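PDB 2YXL: 450aa long hypothetical fmu protein from Pyrococcus horikoshii, which probably methylates cytosine at carbon 5 in RNA, as an archaeal member of the RsmB/NOP family that uses S-adenosylmethionine. Local coordinates for residues 396-401 against 428-433; 370-375 against 385-390; 215-220 against 434-439; 146-151 against 157-162. One frame throughout, in Å; residues are numbered along the deposited sequence.

Contact 1 of 4, residues 396-401 against 428-433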
loop_
_atom_site.group_PDB
_atom_site.type_symbol
_atom_site.label_atom_id
_atom_site.label_comp_id
_atom_site.label_asym_id
_atom_site.label_seq_id
_atom_site.Cartn_x
_atom_site.Cartn_y
_atom_site.Cartn_z
ATOM N N GLU A 396 -3.445 13.172 -11.363
ATOM C CA GLU A 396 -4.087 13.126 -10.055
ATOM C C GLU A 396 -3.568 14.219 -9.131
ATOM O O GLU A 396 -4.162 14.496 -8.087
ATOM C CB GLU A 396 -3.850 11.766 -9.410
ATOM C CG GLU A 396 -4.679 10.648 -9.995
ATOM C CD GLU A 396 -4.187 9.290 -9.550
ATOM O OE1 GLU A 396 -4.707 8.774 -8.541
ATOM O OE2 GLU A 396 -3.268 8.747 -10.200
ATOM N N ASN A 397 -2.462 14.841 -9.531
ATOM C CA ASN A 397 -1.726 15.751 -8.666
ATOM C C ASN A 397 -1.681 17.196 -9.164
ATOM O O ASN A 397 -2.600 17.973 -8.889
ATOM C CB ASN A 397 -0.315 15.205 -8.423
ATOM C CG ASN A 397 -0.319 13.851 -7.729
ATOM O OD1 ASN A 397 0.539 13.010 -7.987
ATOM N ND2 ASN A 397 -1.284 13.637 -6.842
ATOM N N GLU A 398 -0.618 17.547 -9.891
ATOM C CA GLU A 398 -0.398 18.921 -10.362
ATOM C C GLU A 398 -1.521 19.428 -11.268
ATOM O O GLU A 398 -1.882 20.606 -11.218
ATOM C CB GLU A 398 0.956 19.048 -11.074
ATOM C CG GLU A 398 2.170 19.053 -10.140
ATOM C CD GLU A 398 2.706 17.659 -9.820
ATOM O OE1 GLU A 398 3.796 17.569 -9.217
ATOM O OE2 GLU A 398 2.052 16.654 -10.168
ATOM N N LYS A 399 -2.065 18.528 -12.083
ATOM C CA LYS A 399 -3.188 18.829 -12.970
ATOM C C LYS A 399 -4.443 19.189 -12.173
ATOM O O LYS A 399 -5.135 20.152 -12.505
ATOM C CB LYS A 399 -3.458 17.636 -13.892
ATOM C CG LYS A 399 -4.622 17.797 -14.855
ATOM C CD LYS A 399 -4.927 16.463 -15.512
ATOM C CE LYS A 399 -5.842 16.607 -16.710
ATOM N NZ LYS A 399 -5.851 15.359 -17.522
ATOM N N ASN A 400 -4.720 18.421 -11.120
ATOM C CA ASN A 400 -5.878 18.661 -10.255
ATOM C C ASN A 400 -5.786 19.939 -9.419
ATOM O O ASN A 400 -6.810 20.500 -9.019
ATOM C CB ASN A 400 -6.133 17.458 -9.344
ATOM C CG ASN A 400 -6.934 16.362 -10.024
ATOM O OD1 ASN A 400 -7.418 16.524 -11.148
ATOM N ND2 ASN A 400 -7.089 15.239 -9.335
ATOM N N ILE A 401 -4.562 20.394 -9.154
ATOM C CA ILE A 401 -4.342 21.626 -8.390
ATOM C C ILE A 401 -4.422 22.861 -9.291
ATOM O O ILE A 401 -5.009 23.871 -8.902
ATOM C CB ILE A 401 -3.013 21.580 -7.574
ATOM C CG1 ILE A 401 -3.035 20.417 -6.572
ATOM C CG2 ILE A 401 -2.746 22.905 -6.848
ATOM C CD1 ILE A 401 -4.269 20.365 -5.659
ATOM N N THR A 428 4.217 23.030 -4.471
ATOM C CA THR A 428 3.800 21.666 -4.161
ATOM C C THR A 428 5.018 20.791 -3.885
ATOM O O THR A 428 6.130 21.097 -4.321
ATOM C CB THR A 428 2.949 21.030 -5.297
ATOM O OG1 THR A 428 3.741 20.868 -6.481
ATOM C CG2 THR A 428 1.720 21.882 -5.603
ATOM N N MET A 429 4.794 19.695 -3.167
ATOM C CA MET A 429 5.878 18.834 -2.724
ATOM C C MET A 429 5.638 17.389 -3.137
ATOM O O MET A 429 4.506 16.909 -3.109
ATOM C CB MET A 429 6.035 18.942 -1.206
ATOM C CG MET A 429 7.257 18.245 -0.632
ATOM S SD MET A 429 7.591 18.747 1.065
ATOM C CE MET A 429 6.164 18.093 1.932
ATOM N N ARG A 430 6.713 16.710 -3.528
ATOM C CA ARG A 430 6.655 15.295 -3.882
ATOM C C ARG A 430 7.707 14.473 -3.138
ATOM O O ARG A 430 8.846 14.916 -2.959
ATOM C CB ARG A 430 6.826 15.103 -5.389
ATOM C CG ARG A 430 5.570 15.346 -6.204
ATOM C CD ARG A 430 5.834 15.077 -7.674
ATOM N NE ARG A 430 4.606 15.043 -8.463
ATOM C CZ ARG A 430 4.071 13.945 -8.994
ATOM N NH1 ARG A 430 4.653 12.762 -8.830
ATOM N NH2 ARG A 430 2.951 14.031 -9.702
ATOM N N ALA A 431 7.303 13.284 -2.699
ATOM C CA ALA A 431 8.221 12.281 -2.176
ATOM C C ALA A 431 8.398 11.196 -3.228
ATOM O O ALA A 431 7.463 10.876 -3.971
ATOM C CB ALA A 431 7.690 11.686 -0.882
ATOM N N TRP A 432 9.607 10.648 -3.294
ATOM C CA TRP A 432 9.941 9.599 -4.249
ATOM C C TRP A 432 10.677 8.453 -3.562
ATOM O O TRP A 432 11.547 8.696 -2.719
ATOM C CB TRP A 432 10.810 10.162 -5.374
ATOM C CG TRP A 432 10.111 11.149 -6.255
ATOM C CD1 TRP A 432 10.187 12.511 -6.181
ATOM C CD2 TRP A 432 9.238 10.854 -7.354
ATOM N NE1 TRP A 432 9.415 13.083 -7.165
ATOM C CE2 TRP A 432 8.821 12.089 -7.899
ATOM C CE3 TRP A 432 8.766 9.666 -7.929
ATOM C CZ2 TRP A 432 7.952 12.173 -8.993
ATOM C CZ3 TRP A 432 7.906 9.748 -9.020
ATOM C CH2 TRP A 432 7.507 10.994 -9.539
ATOM N N PRO A 433 10.340 7.200 -3.922
ATOM C CA PRO A 433 11.000 6.018 -3.352
ATOM C C PRO A 433 12.517 6.014 -3.544
ATOM O O PRO A 433 13.250 5.711 -2.604
ATOM C CB PRO A 433 10.358 4.852 -4.116
ATOM C CG PRO A 433 9.049 5.385 -4.593
ATOM C CD PRO A 433 9.291 6.825 -4.893
#

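Contact 2 of 4, residues 370-375 against 385-390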
loop_
_atom_site.group_PDB
_atom_site.type_symbol
_atom_site.label_atom_id
_atom_site.label_comp_id
_atom_site.label_asym_id
_atom_site.label_seq_id
_atom_site.Cartn_x
_atom_site.Cartn_y
_atom_site.Cartn_z
ATOM N N GLU A 370 -14.122 16.458 -7.557
ATOM C CA GLU A 370 -15.419 16.691 -6.906
ATOM C C GLU A 370 -15.353 16.583 -5.379
ATOM O O GLU A 370 -16.178 17.165 -4.675
ATOM C CB GLU A 370 -16.541 15.821 -7.508
ATOM C CG GLU A 370 -16.367 14.315 -7.363
ATOM C CD GLU A 370 -17.270 13.521 -8.298
ATOM O OE1 GLU A 370 -17.588 14.018 -9.400
ATOM O OE2 GLU A 370 -17.654 12.388 -7.933
ATOM N N LEU A 371 -14.363 15.851 -4.875
ATOM C CA LEU A 371 -14.053 15.880 -3.444
ATOM C C LEU A 371 -13.347 17.192 -3.102
ATOM O O LEU A 371 -13.585 17.781 -2.042
ATOM C CB LEU A 371 -13.198 14.678 -3.037
ATOM C CG LEU A 371 -13.827 13.281 -3.095
ATOM C CD1 LEU A 371 -12.758 12.220 -2.880
ATOM C CD2 LEU A 371 -14.953 13.116 -2.085
ATOM N N LEU A 372 -12.500 17.647 -4.026
ATOM C CA LEU A 372 -11.758 18.900 -3.895
ATOM C C LEU A 372 -12.691 20.108 -3.850
ATOM O O LEU A 372 -12.466 21.040 -3.070
ATOM C CB LEU A 372 -10.762 19.030 -5.053
ATOM C CG LEU A 372 -9.414 19.737 -4.894
ATOM C CD1 LEU A 372 -8.752 19.459 -3.546
ATOM C CD2 LEU A 372 -8.497 19.329 -6.043
ATOM N N GLU A 373 -13.734 20.081 -4.683
ATOM C CA GLU A 373 -14.767 21.118 -4.680
ATOM C C GLU A 373 -15.590 21.054 -3.394
ATOM O O GLU A 373 -16.004 22.087 -2.861
ATOM C CB GLU A 373 -15.684 20.986 -5.905
ATOM C CG GLU A 373 -16.586 22.200 -6.145
ATOM C CD GLU A 373 -17.716 21.933 -7.132
ATOM O OE1 GLU A 373 -17.574 21.039 -7.994
ATOM O OE2 GLU A 373 -18.752 22.633 -7.047
ATOM N N SER A 374 -15.825 19.836 -2.910
ATOM C CA SER A 374 -16.503 19.621 -1.635
ATOM C C SER A 374 -15.637 20.100 -0.464
ATOM O O SER A 374 -16.158 20.629 0.522
ATOM C CB SER A 374 -16.872 18.144 -1.465
ATOM O OG SER A 374 -17.731 17.951 -0.296
ATOM N N ALA A 375 -14.322 19.921 -0.587
ATOM C CA ALA A 375 -13.367 20.382 0.423
ATOM C C ALA A 375 -13.318 21.907 0.491
ATOM O O ALA A 375 -13.379 22.483 1.579
ATOM C CB ALA A 375 -11.971 19.812 0.152
ATOM N N LEU A 385 -6.416 24.006 3.418
ATOM C CA LEU A 385 -6.746 22.736 2.796
ATOM C C LEU A 385 -5.451 22.046 2.379
ATOM O O LEU A 385 -4.614 22.649 1.704
ATOM C CB LEU A 385 -7.626 22.968 1.559
ATOM C CG LEU A 385 -8.525 21.867 0.965
ATOM C CD1 LEU A 385 -9.075 22.315 -0.379
ATOM C CD2 LEU A 385 -7.839 20.523 0.809
ATOM N N LEU A 386 -5.280 20.791 2.784
ATOM C CA LEU A 386 -4.181 19.984 2.263
ATOM C C LEU A 386 -4.712 18.850 1.405
ATOM O O LEU A 386 -5.558 18.065 1.838
ATOM C CB LEU A 386 -3.274 19.441 3.375
ATOM C CG LEU A 386 -2.157 18.479 2.929
ATOM C CD1 LEU A 386 -1.069 19.166 2.098
ATOM C CD2 LEU A 386 -1.545 17.773 4.127
ATOM N N TYR A 387 -4.210 18.792 0.178
ATOM C CA TYR A 387 -4.545 17.729 -0.745
ATOM C C TYR A 387 -3.334 16.810 -0.888
ATOM O O TYR A 387 -2.224 17.268 -1.174
ATOM C CB TYR A 387 -4.953 18.325 -2.094
ATOM C CG TYR A 387 -5.225 17.319 -3.189
ATOM C CD1 TYR A 387 -6.473 16.700 -3.305
ATOM C CD2 TYR A 387 -4.245 17.007 -4.127
ATOM C CE1 TYR A 387 -6.734 15.785 -4.326
ATOM C CE2 TYR A 387 -4.494 16.091 -5.151
ATOM C CZ TYR A 387 -5.738 15.487 -5.242
ATOM O OH TYR A 387 -5.975 14.579 -6.247
ATOM N N THR A 388 -3.550 15.519 -0.658
ATOM C CA THR A 388 -2.497 14.525 -0.834
ATOM C C THR A 388 -3.022 13.301 -1.554
ATOM O O THR A 388 -4.186 12.930 -1.397
ATOM C CB THR A 388 -1.866 14.049 0.509
ATOM O OG1 THR A 388 -2.871 13.457 1.342
ATOM C CG2 THR A 388 -1.188 15.186 1.249
ATOM N N THR A 389 -2.153 12.702 -2.361
ATOM C CA THR A 389 -2.351 11.359 -2.892
ATOM C C THR A 389 -1.056 10.573 -2.700
ATOM O O THR A 389 0.015 11.157 -2.494
ATOM C CB THR A 389 -2.689 11.358 -4.404
ATOM O OG1 THR A 389 -1.508 11.654 -5.162
ATOM C CG2 THR A 389 -3.794 12.366 -4.740
ATOM N N CYS A 390 -1.155 9.250 -2.760
ATOM C CA CYS A 390 0.036 8.417 -2.858
ATOM C C CYS A 390 0.171 7.920 -4.295
ATOM O O CYS A 390 0.406 6.741 -4.550
ATOM C CB CYS A 390 0.003 7.274 -1.845
ATOM S SG CYS A 390 -1.533 6.361 -1.834
#

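Contact 3 of 4, residues 215-220 against 434-439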
loop_
_atom_site.group_PDB
_atom_site.type_symbol
_atom_site.label_atom_id
_atom_site.label_comp_id
_atom_site.label_asym_id
_atom_site.label_seq_id
_atom_site.Cartn_x
_atom_site.Cartn_y
_atom_site.Cartn_z
ATOM N N SER A 215 13.370 7.461 11.950
ATOM C CA SER A 215 13.325 8.408 10.832
ATOM C C SER A 215 13.947 9.747 11.204
ATOM O O SER A 215 13.705 10.273 12.289
ATOM C CB SER A 215 11.886 8.626 10.361
ATOM O OG SER A 215 11.763 9.822 9.604
ATOM N N GLU A 216 14.741 10.290 10.287
ATOM C CA GLU A 216 15.391 11.580 10.482
ATOM C C GLU A 216 14.475 12.743 10.129
ATOM O O GLU A 216 14.722 13.878 10.546
ATOM C CB GLU A 216 16.674 11.662 9.660
ATOM C CG GLU A 216 17.741 10.668 10.085
ATOM C CD GLU A 216 19.080 10.914 9.415
ATOM O OE1 GLU A 216 19.990 10.073 9.589
ATOM O OE2 GLU A 216 19.230 11.946 8.722
ATOM N N ARG A 217 13.423 12.457 9.364
ATOM C CA ARG A 217 12.507 13.489 8.887
ATOM C C ARG A 217 11.326 13.679 9.831
ATOM O O ARG A 217 10.886 14.804 10.062
ATOM C CB ARG A 217 12.020 13.168 7.471
ATOM C CG ARG A 217 13.136 13.126 6.440
ATOM C CD ARG A 217 12.589 13.081 5.024
ATOM N NE ARG A 217 13.654 12.826 4.061
ATOM C CZ ARG A 217 13.899 11.645 3.506
ATOM N NH1 ARG A 217 14.901 11.518 2.648
ATOM N NH2 ARG A 217 13.142 10.592 3.799
ATOM N N VAL A 218 10.807 12.573 10.358
ATOM C CA VAL A 218 9.798 12.619 11.415
ATOM C C VAL A 218 10.125 11.576 12.500
ATOM O O VAL A 218 9.893 10.378 12.323
ATOM C CB VAL A 218 8.319 12.593 10.861
ATOM C CG1 VAL A 218 8.232 11.895 9.521
ATOM C CG2 VAL A 218 7.323 12.029 11.874
ATOM N N PRO A 219 10.709 12.047 13.617
ATOM C CA PRO A 219 11.245 11.221 14.703
ATOM C C PRO A 219 10.225 10.324 15.412
ATOM O O PRO A 219 10.609 9.531 16.278
ATOM C CB PRO A 219 11.822 12.256 15.677
ATOM C CG PRO A 219 12.047 13.476 14.849
ATOM C CD PRO A 219 10.910 13.482 13.888
ATOM N N THR A 220 8.947 10.440 15.053
ATOM C CA THR A 220 7.931 9.527 15.581
ATOM C C THR A 220 7.722 8.322 14.661
ATOM O O THR A 220 6.993 7.387 15.007
ATOM C CB THR A 220 6.585 10.232 15.852
ATOM O OG1 THR A 220 6.224 11.040 14.728
ATOM C CG2 THR A 220 6.677 11.102 17.090
ATOM N N HIS A 434 12.973 6.367 -4.744
ATOM C CA HIS A 434 14.399 6.325 -5.082
ATOM C C HIS A 434 15.196 7.502 -4.516
ATOM O O HIS A 434 16.424 7.437 -4.438
ATOM C CB HIS A 434 14.594 6.210 -6.602
ATOM C CG HIS A 434 14.091 7.391 -7.375
ATOM N ND1 HIS A 434 12.756 7.730 -7.436
ATOM C CD2 HIS A 434 14.746 8.304 -8.130
ATOM C CE1 HIS A 434 12.611 8.806 -8.188
ATOM N NE2 HIS A 434 13.803 9.174 -8.622
ATOM N N ARG A 435 14.500 8.567 -4.120
ATOM C CA ARG A 435 15.150 9.724 -3.497
ATOM C C ARG A 435 15.046 9.715 -1.973
ATOM O O ARG A 435 15.960 10.167 -1.289
ATOM C CB ARG A 435 14.568 11.040 -4.024
ATOM C CG ARG A 435 14.758 11.289 -5.511
ATOM C CD ARG A 435 14.279 12.683 -5.875
ATOM N NE ARG A 435 13.878 12.793 -7.277
ATOM C CZ ARG A 435 13.230 13.835 -7.799
ATOM N NH1 ARG A 435 12.892 14.871 -7.040
ATOM N NH2 ARG A 435 12.912 13.837 -9.088
ATOM N N HIS A 436 13.937 9.202 -1.443
ATOM C CA HIS A 436 13.616 9.408 -0.027
ATOM C C HIS A 436 13.361 8.147 0.796
ATOM O O HIS A 436 13.191 8.233 2.010
ATOM C CB HIS A 436 12.424 10.361 0.114
ATOM C CG HIS A 436 12.593 11.658 -0.613
ATOM N ND1 HIS A 436 11.824 12.006 -1.702
ATOM C CD2 HIS A 436 13.442 12.691 -0.405
ATOM C CE1 HIS A 436 12.189 13.201 -2.132
ATOM N NE2 HIS A 436 13.170 13.638 -1.363
ATOM N N SER A 437 13.335 6.988 0.143
ATOM C CA SER A 437 13.058 5.707 0.816
ATOM C C SER A 437 11.716 5.688 1.559
ATOM O O SER A 437 11.591 5.119 2.647
ATOM C CB SER A 437 14.207 5.310 1.749
ATOM O OG SER A 437 15.379 5.047 1.004
ATOM N N THR A 438 10.727 6.338 0.960
ATOM C CA THR A 438 9.338 6.249 1.396
ATOM C C THR A 438 8.505 6.079 0.126
ATOM O O THR A 438 9.061 6.088 -0.971
ATOM C CB THR A 438 8.917 7.489 2.239
ATOM O OG1 THR A 438 7.645 7.255 2.853
ATOM C CG2 THR A 438 8.866 8.766 1.392
ATOM N N ILE A 439 7.194 5.900 0.264
ATOM C CA ILE A 439 6.299 5.790 -0.898
ATOM C C ILE A 439 6.246 7.083 -1.721
ATOM O O ILE A 439 6.499 8.169 -1.198
ATOM C CB ILE A 439 4.859 5.401 -0.482
ATOM C CG1 ILE A 439 4.331 6.356 0.604
ATOM C CG2 ILE A 439 4.812 3.935 -0.036
ATOM C CD1 ILE A 439 2.833 6.269 0.853
#

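Contact 4 of 4, residues 146-151 against 157-162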
loop_
_atom_site.group_PDB
_atom_site.type_symbol
_atom_site.label_atom_id
_atom_site.label_comp_id
_atom_site.label_asym_id
_atom_site.label_seq_id
_atom_site.Cartn_x
_atom_site.Cartn_y
_atom_site.Cartn_z
ATOM N N ASN A 146 10.765 -9.940 -27.895
ATOM C CA ASN A 146 10.539 -8.525 -28.192
ATOM C C ASN A 146 11.470 -7.593 -27.433
ATOM O O ASN A 146 11.963 -7.930 -26.354
ATOM C CB ASN A 146 9.089 -8.131 -27.881
ATOM C CG ASN A 146 8.074 -8.911 -28.699
ATOM O OD1 ASN A 146 8.272 -9.166 -29.888
ATOM N ND2 ASN A 146 6.972 -9.284 -28.061
ATOM N N GLU A 147 11.701 -6.417 -28.010
ATOM C CA GLU A 147 12.398 -5.339 -27.327
ATOM C C GLU A 147 11.509 -4.820 -26.196
ATOM O O GLU A 147 12.003 -4.327 -25.180
ATOM C CB GLU A 147 12.729 -4.222 -28.316
ATOM C CG GLU A 147 13.970 -3.416 -27.964
ATOM C CD GLU A 147 14.611 -2.759 -29.179
ATOM O OE1 GLU A 147 14.384 -3.232 -30.314
ATOM O OE2 GLU A 147 15.353 -1.771 -28.995
ATOM N N LEU A 148 10.197 -4.952 -26.387
ATOM C CA LEU A 148 9.197 -4.615 -25.374
ATOM C C LEU A 148 9.215 -5.619 -24.218
ATOM O O LEU A 148 9.168 -5.224 -23.052
ATOM C CB LEU A 148 7.801 -4.539 -26.007
ATOM C CG LEU A 148 6.581 -4.234 -25.128
ATOM C CD1 LEU A 148 5.614 -3.329 -25.864
ATOM C CD2 LEU A 148 5.877 -5.508 -24.662
ATOM N N GLU A 149 9.273 -6.910 -24.550
ATOM C CA GLU A 149 9.332 -7.971 -23.542
ATOM C C GLU A 149 10.636 -7.926 -22.747
ATOM O O GLU A 149 10.643 -8.196 -21.546
ATOM C CB GLU A 149 9.137 -9.351 -24.176
ATOM C CG GLU A 149 7.704 -9.641 -24.608
ATOM C CD GLU A 149 7.440 -11.117 -24.858
ATOM O OE1 GLU A 149 8.269 -11.779 -25.522
ATOM O OE2 GLU A 149 6.391 -11.616 -24.395
ATOM N N GLU A 150 11.727 -7.573 -23.423
ATOM C CA GLU A 150 13.027 -7.398 -22.781
ATOM C C GLU A 150 12.990 -6.229 -21.795
ATOM O O GLU A 150 13.545 -6.313 -20.697
ATOM C CB GLU A 150 14.113 -7.171 -23.835
ATOM C CG GLU A 150 15.524 -7.562 -23.402
ATOM C CD GLU A 150 15.783 -9.058 -23.506
ATOM O OE1 GLU A 150 16.620 -9.457 -24.345
ATOM O OE2 GLU A 150 15.151 -9.836 -22.759
ATOM N N LEU A 151 12.321 -5.150 -22.199
ATOM C CA LEU A 151 12.140 -3.963 -21.366
ATOM C C LEU A 151 11.294 -4.265 -20.127
ATOM O O LEU A 151 11.646 -3.860 -19.019
ATOM C CB LEU A 151 11.499 -2.839 -22.189
ATOM C CG LEU A 151 11.034 -1.551 -21.500
ATOM C CD1 LEU A 151 12.198 -0.602 -21.224
ATOM C CD2 LEU A 151 9.970 -0.864 -22.348
ATOM N N ALA A 157 7.718 -4.468 -14.912
ATOM C CA ALA A 157 6.580 -3.553 -15.012
ATOM C C ALA A 157 5.967 -3.587 -16.414
ATOM O O ALA A 157 6.673 -3.869 -17.384
ATOM C CB ALA A 157 7.015 -2.131 -14.659
ATOM N N PRO A 158 4.652 -3.297 -16.528
ATOM C CA PRO A 158 4.039 -3.268 -17.859
ATOM C C PRO A 158 4.532 -2.077 -18.674
ATOM O O PRO A 158 4.859 -1.030 -18.109
ATOM C CB PRO A 158 2.544 -3.137 -17.559
ATOM C CG PRO A 158 2.478 -2.503 -16.222
ATOM C CD PRO A 158 3.679 -2.985 -15.463
ATOM N N SER A 159 4.579 -2.252 -19.991
ATOM C CA SER A 159 5.133 -1.260 -20.914
ATOM C C SER A 159 4.492 0.127 -20.806
ATOM O O SER A 159 5.188 1.140 -20.907
ATOM C CB SER A 159 5.046 -1.773 -22.355
ATOM O OG SER A 159 5.887 -1.021 -23.212
ATOM N N TRP A 160 3.175 0.165 -20.599
ATOM C CA TRP A 160 2.446 1.431 -20.472
ATOM C C TRP A 160 2.889 2.224 -19.243
ATOM O O TRP A 160 2.964 3.453 -19.295
ATOM C CB TRP A 160 0.926 1.203 -20.452
ATOM C CG TRP A 160 0.369 0.753 -19.121
ATOM C CD1 TRP A 160 0.154 -0.532 -18.716
ATOM C CD2 TRP A 160 -0.041 1.591 -18.028
ATOM N NE1 TRP A 160 -0.363 -0.550 -17.441
ATOM C CE2 TRP A 160 -0.492 0.740 -16.995
ATOM C CE3 TRP A 160 -0.069 2.980 -17.823
ATOM C CZ2 TRP A 160 -0.968 1.230 -15.772
ATOM C CZ3 TRP A 160 -0.541 3.468 -16.607
ATOM C CH2 TRP A 160 -0.984 2.592 -15.598
ATOM N N LEU A 161 3.174 1.515 -18.148
ATOM C CA LEU A 161 3.623 2.142 -16.910
ATOM C C LEU A 161 5.040 2.675 -17.077
ATOM O O LEU A 161 5.321 3.818 -16.716
ATOM C CB LEU A 161 3.574 1.155 -15.739
ATOM C CG LEU A 161 3.104 1.620 -14.349
ATOM C CD1 LEU A 161 3.812 0.823 -13.264
ATOM C CD2 LEU A 161 3.273 3.121 -14.095
ATOM N N ILE A 162 5.920 1.841 -17.633
ATOM C CA ILE A 162 7.303 2.228 -17.924
ATOM C C ILE A 162 7.340 3.508 -18.756
ATOM O O ILE A 162 8.108 4.428 -18.462
ATOM C CB ILE A 162 8.063 1.098 -18.661
ATOM C CG1 ILE A 162 8.174 -0.140 -17.763
ATOM C CG2 ILE A 162 9.439 1.582 -19.126
ATOM C CD1 ILE A 162 8.681 -1.390 -18.466
#

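Contact 1 of 4, residues 396-401 against 428-433
Arg430 and Glu398 meet in a salt bridge made of two hydrogen bonds. The guanidinium presents its NE and NH2 side, one nitrogen to each carboxylate oxygen: Arg430 NE lies 2.8 Å from Glu398 OE1 with an N-H...O angle of 160°, and Arg430 NH2 lies 2.8 Å from Glu398 OE2. Both oxygens use their syn lone pairs, and the two planes are only 10° apart, the nearly coplanar geometry of a bidentate pair. Glu398 reaches it because its chain bends at chi2 (88°), while Arg430 runs extended from CG to NE.

The pair joins the first turn of helix 398-407 to strand 429-431, within the class I, Rossmann-like methyltransferase domain; that strand pairs antiparallel with strand 441-447 of the central sheet.

Further polar contacts fix both groups in this buried setting. Glu398 OE1 also accepts from Phe424 N, and Arg430 NH1 donates to Ile392 O, so each end of the bridge has a second partner. The Asn397 side chain lies beside Arg430.

Thr428 lies beside Glu398, while its own OG1 is hydrogen-bonded to Leu425 O.

Contact 2 of 4, residues 370-375 against 385-390
Leu372 sets its CD1 methyl against the Tyr387 ring, 3.6 Å from Tyr387 CD1 and 4.1 Å from Tyr387 CG, on the packed side of the contact. The methyl approaches the ring obliquely near its CB end, and the two side chains cross at about a right angle. Tyr387 is set for this by its chi1 of 175°, which carries the ring away from the backbone N and toward the helix. The phenol end lies beyond the leucine, where Tyr387 OH is hydrogen-bonded to Glu396 O, fixing the far end of the ring.

Parallel strands 331-337 and 383-389, with helix 361-376 between them in the chain, form a beta-alpha-beta crossover of the Rossmann-like sheet. The axes of residues 370-375 and 385-389 approach to 10.3 Å at 165°, so helix and strand run nearly antiparallel.

The same buried side takes in the start of the segment 385-390. Leu385 CD1 stands 3.9 Å from Ala375 CB and 4.3 Å from Leu372 CD1, apolar contacts in which the short alanine meets a leucine tip. Phe404 of helix 398-407 packs on both Leu372 and Leu385. By contrast, the helix face carrying Glu373 points away from the strand, and that residue is exposed. Leu371, one residue before Leu372, instead touches the bound sinefungin, whereas Cys390, the predicted nucleophile, lies further along the same segment as Tyr387.

Contact 3 of 4, residues 215-220 against 434-439
Arg217 reaches from the turn between strands 212-214 and 221-225 of the ferredoxin-like domain to His436, at the end of the short helix 433-436 in the methyltransferase domain, so the contact bridges two domains. Its chain is extended from CG to NE, which carries the guanidinium to His436, whose CA is 9.9 Å from Arg217 CA.

The two flat groups stand almost perpendicular, their planes 87° apart. His436 CD2 lies over one face of the guanidinium, while Arg217 NH1 comes in at the edge of the imidazole ring, 3.6 Å from His436 CD2. This is therefore an edge approach to the imidazole, with no stacking of the two planes. The ring is held from other directions: Arg435 CB sits over the centre of one of its faces, His436 ND1 is hydrogen-bonded to Trp432 N, and Tyr420 meets it edge-to-face.

The guanidinium has an acidic partner as well, since Arg217 NH2 forms a salt bridge with Glu246. That glutamate also bonds to Ser215, whose OG closes an ST turn and ST motif by accepting from Arg217 N at 3.1 Å and from Val218 N at 3.0 Å. One carboxylate thus serves both the turn and the arginine it projects.

Across the domain boundary, Arg217 NH2 donates to His436 O at 3.0 Å, with an N-H...O angle of 157°, meeting the oxygen in the carbonyl plane on a lone pair.

Contact 4 of 4, residues 146-151 against 157-162
Chi1 near 180° in both Leu148 (178°) and Leu151 (172°) swings each CG away from its own backbone N and sends the branched ends of the leucines, one helical turn apart, across to Ser159 and Ile162. Ile162 answers with CG1 opposite its carbonyl carbon (chi1 -64°) and CG2 opposite its backbone N; its CD1 rests on Leu151 CG and its CG2 on the Leu151 methyls.

Leu151 and Ile162 meet tip to tip. Leu151 CG is 3.8 Å from Ile162 CD1, while both leucine methyls, CD1 and CD2, lie 4.1 Å from Ile162 CG2. The isoleucine is buried and Leu151 only partly so, which places this apolar pair at the inner side of the contact.

At the outer side the fit is of another kind. Leu148 CD1 touches Ser159 OG at 3.5 Å, a methyl against a hydroxyl in van der Waals contact, and Leu148 itself is exposed. Ser159 begins its helix just after Pro158 at the N-cap position, and its backbone N is hydrogen-bonded to Glu152 OE1 from the preceding helix.

The interface is thus that of two consecutive helices, 147-155 and 159-169, joined by a short connection and packed through side chains one turn apart.

Along the chain contact 4 comes first; contact 3 then spans from residue 215 to 439, and contacts 2 and 1 close in turn within that span. Contacts 1 and 2 lie in the methyltransferase domain with centres about 12 Å apart. They reach the same mixed sheet and touch directly, as strand 383-389 leads on to helix 398-407. Contact 3 follows contact 1 through strand 429-431 and helix 433-436, its centre about 17 Å away, and ties this domain to the ferredoxin-like one. Since it touches both contacts 1 and 2, the three form one connected region in which the interdomain contact adjoins the methyltransferase core. Contact 4 alone is separate, its centre about 25 to 33 Å from the others.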